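Local coordinates for protein N-acetylneuraminate epimerase (Escherichia coli, PDB 2UVK) that speeds the interconversion of the alpha and beta anomers of N-acetylneuraminate (sialic acid) as a homodimeric periplasmic beta-propeller enzyme, at residues B[78-86]-B[132-140]. Numbering follows the deposited sequence. Where two conformers were deposited one is given.
Sequences SEGLTQVFN and FNGYFEDLN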
loop_
_atom_site.group_PDB
_atom_site.type_symbol
_atom_site.label_atom_id
_atom_site.label_comp_id
_atom_site.label_asym_id
_atom_site.label_seq_id
_atom_site.Cartn_x
_atom_site.Cartn_y
_atom_site.Cartn_z
ATOM N N SER B 78 17.091 10.262 1.784
ATOM C CA SER B 78 18.498 10.427 2.195
ATOM C C SER B 78 19.475 10.276 1.034
ATOM O O SER B 78 20.627 10.693 1.132
ATOM C CB SER B 78 18.829 9.428 3.291
ATOM O OG SER B 78 18.806 8.097 2.805
ATOM N N GLU B 79 19.029 9.654 -0.049
ATOM C CA GLU B 79 19.805 9.530 -1.270
ATOM C C GLU B 79 19.603 10.681 -2.246
ATOM O O GLU B 79 20.201 10.711 -3.314
ATOM C CB GLU B 79 19.491 8.189 -1.947
ATOM C CG GLU B 79 19.878 6.977 -1.132
ATOM C CD GLU B 79 21.386 6.724 -1.106
ATOM O OE1 GLU B 79 22.080 7.111 -2.070
ATOM O OE2 GLU B 79 21.842 6.109 -0.126
ATOM N N GLY B 80 18.764 11.650 -1.898
ATOM C CA GLY B 80 18.530 12.790 -2.736
ATOM C C GLY B 80 17.469 12.631 -3.820
ATOM O O GLY B 80 17.369 13.465 -4.713
ATOM N N LEU B 81 16.700 11.552 -3.765
ATOM C CA LEU B 81 15.702 11.302 -4.788
ATOM C C LEU B 81 14.323 11.658 -4.278
ATOM O O LEU B 81 14.045 11.561 -3.080
ATOM C CB LEU B 81 15.717 9.855 -5.237
ATOM C CG LEU B 81 17.003 9.267 -5.830
ATOM C CD1 LEU B 81 16.713 7.863 -6.360
ATOM C CD2 LEU B 81 17.548 10.187 -6.904
ATOM N N THR B 82 13.472 12.077 -5.206
ATOM C CA THR B 82 12.103 12.415 -4.899
ATOM C C THR B 82 11.344 11.177 -4.508
ATOM O O THR B 82 11.417 10.127 -5.169
ATOM C CB THR B 82 11.463 13.069 -6.135
ATOM O OG1 THR B 82 12.135 14.316 -6.410
ATOM C CG2 THR B 82 9.971 13.320 -5.941
ATOM N N GLN B 83 10.573 11.312 -3.430
ATOM C CA GLN B 83 9.806 10.205 -2.901
ATOM C C GLN B 83 8.599 10.718 -2.129
ATOM O O GLN B 83 8.523 11.879 -1.773
ATOM C CB GLN B 83 10.635 9.348 -1.962
ATOM C CG GLN B 83 11.028 10.098 -0.694
ATOM C CD GLN B 83 11.224 9.214 0.497
ATOM O OE1 GLN B 83 11.445 8.007 0.379
ATOM N NE2 GLN B 83 11.276 9.839 1.669
ATOM N N VAL B 84 7.717 9.784 -1.824
ATOM C CA VAL B 84 6.540 10.027 -0.993
ATOM C C VAL B 84 6.833 9.605 0.432
ATOM O O VAL B 84 7.325 8.512 0.678
ATOM C CB VAL B 84 5.348 9.170 -1.526
ATOM C CG1 VAL B 84 4.121 9.302 -0.654
ATOM C CG2 VAL B 84 5.034 9.534 -2.924
ATOM N N PHE B 85 6.453 10.453 1.389
ATOM C CA PHE B 85 6.655 10.144 2.810
ATOM C C PHE B 85 5.399 9.560 3.458
ATOM O O PHE B 85 4.310 9.765 2.940
ATOM C CB PHE B 85 7.042 11.426 3.578
ATOM C CG PHE B 85 8.449 11.903 3.304
ATOM C CD1 PHE B 85 9.435 11.630 4.217
ATOM C CD2 PHE B 85 8.752 12.691 2.222
ATOM C CE1 PHE B 85 10.723 12.047 3.993
ATOM C CE2 PHE B 85 10.027 13.124 2.009
ATOM C CZ PHE B 85 11.013 12.801 2.930
ATOM N N ASN B 86 5.557 8.852 4.570
ATOM C CA ASN B 86 4.429 8.258 5.308
ATOM C C ASN B 86 4.455 8.668 6.766
ATOM O O ASN B 86 3.955 7.954 7.614
ATOM C CB ASN B 86 4.420 6.724 5.218
ATOM C CG ASN B 86 5.472 6.065 6.125
ATOM O OD1 ASN B 86 6.579 6.614 6.296
ATOM N ND2 ASN B 86 5.145 4.913 6.715
ATOM N N PHE B 132 5.195 5.592 -7.493
ATOM C CA PHE B 132 5.697 6.964 -7.561
ATOM C C PHE B 132 7.221 6.983 -7.296
ATOM O O PHE B 132 8.015 7.580 -8.063
ATOM C CB PHE B 132 4.966 7.813 -6.519
ATOM C CG PHE B 132 5.369 9.246 -6.499
ATOM C CD1 PHE B 132 4.631 10.182 -7.195
ATOM C CD2 PHE B 132 6.475 9.664 -5.756
ATOM C CE1 PHE B 132 4.997 11.493 -7.186
ATOM C CE2 PHE B 132 6.813 10.983 -5.724
ATOM C CZ PHE B 132 6.096 11.883 -6.433
ATOM N N ASN B 133 7.655 6.333 -6.227
ATOM C CA ASN B 133 9.099 6.357 -5.891
ATOM C C ASN B 133 9.900 5.641 -6.982
ATOM O O ASN B 133 11.026 6.055 -7.306
ATOM C CB ASN B 133 9.382 5.646 -4.588
ATOM C CG ASN B 133 8.832 6.372 -3.362
ATOM O OD1 ASN B 133 8.345 7.485 -3.453
ATOM N ND2 ASN B 133 8.907 5.707 -2.233
ATOM N N GLY B 134 9.360 4.549 -7.520
ATOM C CA GLY B 134 10.078 3.798 -8.535
ATOM C C GLY B 134 10.266 4.610 -9.791
ATOM O O GLY B 134 11.280 4.423 -10.500
ATOM N N TYR B 135 9.316 5.465 -10.126
ATOM C CA TYR B 135 9.461 6.330 -11.325
ATOM C C TYR B 135 10.720 7.190 -11.197
ATOM O O TYR B 135 11.528 7.322 -12.120
ATOM C CB TYR B 135 8.225 7.201 -11.495
ATOM C CG TYR B 135 8.252 8.157 -12.658
ATOM C CD1 TYR B 135 8.119 7.693 -13.975
ATOM C CD2 TYR B 135 8.405 9.511 -12.462
ATOM C CE1 TYR B 135 8.120 8.554 -15.007
ATOM C CE2 TYR B 135 8.410 10.397 -13.498
ATOM C CZ TYR B 135 8.281 9.916 -14.788
ATOM O OH TYR B 135 8.302 10.805 -15.852
ATOM N N PHE B 136 10.893 7.791 -10.038
ATOM C CA PHE B 136 12.067 8.650 -9.834
ATOM C C PHE B 136 13.344 7.839 -9.697
ATOM O O PHE B 136 14.428 8.323 -10.101
ATOM C CB PHE B 136 11.823 9.618 -8.668
ATOM C CG PHE B 136 10.818 10.646 -9.009
ATOM C CD1 PHE B 136 11.155 11.725 -9.822
ATOM C CD2 PHE B 136 9.499 10.509 -8.606
ATOM C CE1 PHE B 136 10.217 12.654 -10.198
ATOM C CE2 PHE B 136 8.560 11.417 -8.997
ATOM C CZ PHE B 136 8.908 12.509 -9.766
ATOM N N GLU B 137 13.268 6.623 -9.157
ATOM C CA GLU B 137 14.426 5.741 -9.124
ATOM C C GLU B 137 14.851 5.416 -10.551
ATOM O O GLU B 137 16.049 5.486 -10.906
ATOM C CB GLU B 137 14.149 4.462 -8.357
ATOM C CG GLU B 137 14.068 4.619 -6.816
ATOM C CD GLU B 137 13.575 3.345 -6.123
ATOM O OE1 GLU B 137 13.598 2.280 -6.768
ATOM O OE2 GLU B 137 13.163 3.403 -4.926
ATOM N N ASP B 138 13.867 5.080 -11.381
ATOM C CA ASP B 138 14.154 4.739 -12.792
ATOM C C ASP B 138 14.744 5.896 -13.580
ATOM O O ASP B 138 15.747 5.728 -14.310
ATOM C CB ASP B 138 12.900 4.208 -13.483
ATOM C CG ASP B 138 12.457 2.886 -12.919
ATOM O OD1 ASP B 138 13.239 2.272 -12.145
ATOM O OD2 ASP B 138 11.334 2.453 -13.281
ATOM N N LEU B 139 14.133 7.069 -13.485
ATOM C CA LEU B 139 14.736 8.275 -14.118
ATOM C C LEU B 139 16.150 8.540 -13.631
ATOM O O LEU B 139 17.029 8.947 -14.419
ATOM C CB LEU B 139 13.876 9.525 -13.921
ATOM C CG LEU B 139 12.489 9.480 -14.543
ATOM C CD1 LEU B 139 11.758 10.792 -14.348
ATOM C CD2 LEU B 139 12.591 9.199 -16.017
ATOM N N ASN B 140 16.422 8.321 -12.355
ATOM C CA ASN B 140 17.780 8.545 -11.848
ATOM C C ASN B 140 18.775 7.560 -12.494
ATOM O O ASN B 140 19.900 7.945 -12.880
ATOM C CB ASN B 140 17.790 8.393 -10.327
ATOM C CG ASN B 140 19.167 8.625 -9.727
ATOM O OD1 ASN B 140 19.696 9.726 -9.798
ATOM N ND2 ASN B 140 19.744 7.592 -9.155
HETATM O O HOH W 1 12.455 7.679 -5.544
HETATM O O HOH W 2 8.988 6.265 0.646
#
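In this Kelch-repeat beta-propeller, a two-stranded hairpin of the second repeat, strands 74-76 and 82-84, meets helix 129-142 of the third, with Thr-82, Gln-83 and Val-84 lying along Phe-136, Asn-133 and Phe-132. Strand 82-84 runs nearly antiparallel to the helix segment, their axes approaching to 7.2 Å. The amide of Asn-133 ties the two together. A chi1 of -69° sets its CG anti to the carbonyl carbon, and chi2 near zero leaves OD1 facing the strand, where it accepts a fairly straight hydrogen bond (158°) from Val-84 N at 2.9 Å, in the carbonyl plane on a lone pair. Its ND2 donates to a water that also contacts Val-84 O and Gln-83 OE1, so both ends of the amide are engaged. A second water donates to Thr-82 O and Asn-133 O, linking the two backbones. Thr-82 lies over one face of the Phe-136 ring, its CG2 3.9 Å from the centroid and 12° off the normal, a CH-pi contact; the opposite face is covered by Tyr-135. Thr-82 OG1 instead hydrogen-bonds Lys-76 NZ on the partner strand. Phe-132, about 8 Å from the predicted proton acceptor Glu-209 between side chains, brings CE2 to 3.9 Å from Thr-82 CG2. Farther along the helix, Asp-138 OD1 hydrogen-bonds His-104 NE2 of the second subunit, at the dimer interface. At the hairpin turn, Leu-81 crosses Asn-140 at about a right angle, its CD2 lying 3.6 Å from Asn-140 CG.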